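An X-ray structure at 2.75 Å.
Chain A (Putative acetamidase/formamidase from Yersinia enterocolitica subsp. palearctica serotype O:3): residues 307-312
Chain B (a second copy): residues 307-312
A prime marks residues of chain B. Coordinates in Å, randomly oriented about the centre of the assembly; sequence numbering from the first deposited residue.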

# COMPACT_ATOMS: atom_id res chain seq x y z
N GLY A 307 6.88 22.06 -2.90
CA GLY A 307 7.60 20.85 -2.60
C GLY A 307 7.93 20.05 -3.84
O GLY A 307 7.15 20.00 -4.78
N LYS A 308 9.13 19.47 -3.85
CA LYS A 308 9.62 18.61 -4.91
C LYS A 308 9.86 17.21 -4.34
O LYS A 308 10.31 17.07 -3.22
CB LYS A 308 10.89 19.18 -5.53
CG LYS A 308 10.65 20.07 -6.75
CD LYS A 308 9.60 21.12 -6.64
CE LYS A 308 9.37 21.75 -7.99
NZ LYS A 308 8.22 22.66 -7.92
N VAL A 309 9.57 16.19 -5.12
CA VAL A 309 9.77 14.82 -4.66
C VAL A 309 10.71 14.06 -5.57
O VAL A 309 10.63 14.15 -6.80
CB VAL A 309 8.43 14.06 -4.51
CG1 VAL A 309 8.63 12.56 -4.32
CG2 VAL A 309 7.64 14.65 -3.34
N ARG A 310 11.61 13.31 -4.94
CA ARG A 310 12.54 12.45 -5.64
C ARG A 310 12.24 11.02 -5.25
O ARG A 310 12.35 10.67 -4.07
CB ARG A 310 13.99 12.76 -5.28
CG ARG A 310 14.96 11.70 -5.79
CD ARG A 310 15.19 11.78 -7.28
NE ARG A 310 16.15 12.84 -7.59
CZ ARG A 310 16.53 13.20 -8.82
NH1 ARG A 310 16.02 12.63 -9.92
NH2 ARG A 310 17.44 14.16 -8.95
N LEU A 311 11.85 10.20 -6.22
CA LEU A 311 11.65 8.81 -5.96
C LEU A 311 13.05 8.20 -6.05
O LEU A 311 13.70 8.23 -7.10
CB LEU A 311 10.71 8.17 -6.98
CG LEU A 311 10.53 6.65 -6.86
CD1 LEU A 311 10.02 6.29 -5.47
CD2 LEU A 311 9.60 6.12 -7.93
N GLY A 312 13.55 7.68 -4.92
CA GLY A 312 14.87 7.06 -4.86
C GLY A 312 14.79 5.68 -5.44
O GLY A 312 15.04 5.48 -6.62
N GLY B 307 15.17 7.05 -16.22
CA GLY B 307 13.79 7.39 -15.96
C GLY B 307 13.65 8.47 -14.91
O GLY B 307 14.43 8.52 -13.96
N LYS B 308 12.68 9.35 -15.12
CA LYS B 308 12.36 10.42 -14.18
C LYS B 308 10.92 10.24 -13.71
O LYS B 308 10.06 9.84 -14.47
CB LYS B 308 12.51 11.82 -14.79
CG LYS B 308 13.89 12.27 -15.25
CD LYS B 308 14.99 11.90 -14.28
CE LYS B 308 16.32 12.47 -14.74
NZ LYS B 308 17.37 11.84 -13.93
N VAL B 309 10.67 10.49 -12.43
CA VAL B 309 9.32 10.34 -11.90
C VAL B 309 8.79 11.64 -11.32
O VAL B 309 9.51 12.37 -10.62
CB VAL B 309 9.25 9.21 -10.84
CG1 VAL B 309 7.92 9.23 -10.08
CG2 VAL B 309 9.45 7.87 -11.51
N ARG B 310 7.52 11.91 -11.64
CA ARG B 310 6.83 13.05 -11.11
C ARG B 310 5.67 12.59 -10.28
O ARG B 310 4.77 11.94 -10.79
CB ARG B 310 6.33 14.00 -12.22
CG ARG B 310 5.33 15.03 -11.72
CD ARG B 310 5.63 16.41 -12.24
NE ARG B 310 6.65 17.09 -11.46
CZ ARG B 310 7.28 18.20 -11.82
NH1 ARG B 310 7.07 18.78 -13.00
NH2 ARG B 310 8.19 18.73 -10.99
N LEU B 311 5.70 12.92 -8.99
CA LEU B 311 4.59 12.61 -8.13
C LEU B 311 3.58 13.75 -8.37
O LEU B 311 3.86 14.91 -8.10
CB LEU B 311 5.02 12.56 -6.67
CG LEU B 311 3.88 12.35 -5.65
CD1 LEU B 311 3.14 11.07 -5.97
CD2 LEU B 311 4.39 12.34 -4.23
N GLY B 312 2.42 13.39 -8.93
CA GLY B 312 1.36 14.35 -9.20
C GLY B 312 0.63 14.66 -7.92
O GLY B 312 0.96 15.63 -7.23
O HOH W 1 8.08 14.35 -8.20
O HOH W 2 11.28 11.35 -8.85

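How do the two backbones meet? The two stretches run as strands through Val309 and Leu311 of each chain, and the two strands run broadly against each other, with 130° between their N-to-C directions and a closest approach of 6.9 Å between their axes. The register is reciprocal: the CA atoms of Val309 and Leu311′ lie 6.6 Å apart, as do those of Leu311 and Val309′. That spacing is too wide for ordinary sheet pairing, and no direct hydrogen bond crosses between the stretches. Even at the centre of the contact, Val309 O and Val309′ O are 4.4 Å apart.

What, then, links the main chains? Two waters fill the gap, each accepting from an amide on one strand and placed to donate to a carbonyl on the other. Water 1 accepts a hydrogen bond from Leu311′ N at 2.9 Å and is placed to donate one to Val309 O, also at 2.9 Å. Water 2 repeats the pattern with the chains exchanged, accepting from Leu311 N at 2.9 Å and donating to Val309′ O at 2.7 Å. The backbone groups of two strands held apart are thus joined through solvent.

Which side chains close the contact? Val309 and Leu311 of both chains direct their CA-to-CB bonds toward the partner strand, and the same register that places the waters sets valine against leucine twice. Val309 CG2 lies 4.1 Å from Leu311′ CD2, and Leu311 CD2 lies 4.0 Å from Val309′ CG2, both at van der Waals range. All four residues have chi1 near t, with the leucines at chi2 near p. Branched apolar side chains suit these positions because they pack without needing polar partners; the four account for most of the 269 Å² buried between the stretches.

What do the long, charged residues add? Lys308 starts out sideways and Arg310 away from the partner in each chain, yet the ends of these side chains come nearer, which their length and flexibility allow. Neither contact is an attractive pairing: Arg310 NH1 and Lys308′ NZ, which carry like charges, are 4.3 Å apart, and Lys308 CE lies 4.4 Å from Arg310′ NH2. The Arg310 guanidinium has hydrogen bonds elsewhere in the structure, as does Arg310′ NH1. The two ends are not exact copies: chi2 is 48° in Lys308 but -42° in Lys308′, and chi3 is 80° in Arg310 but -83° in Arg310′. The bridging waters and the valine–leucine pairs keep the closer symmetry.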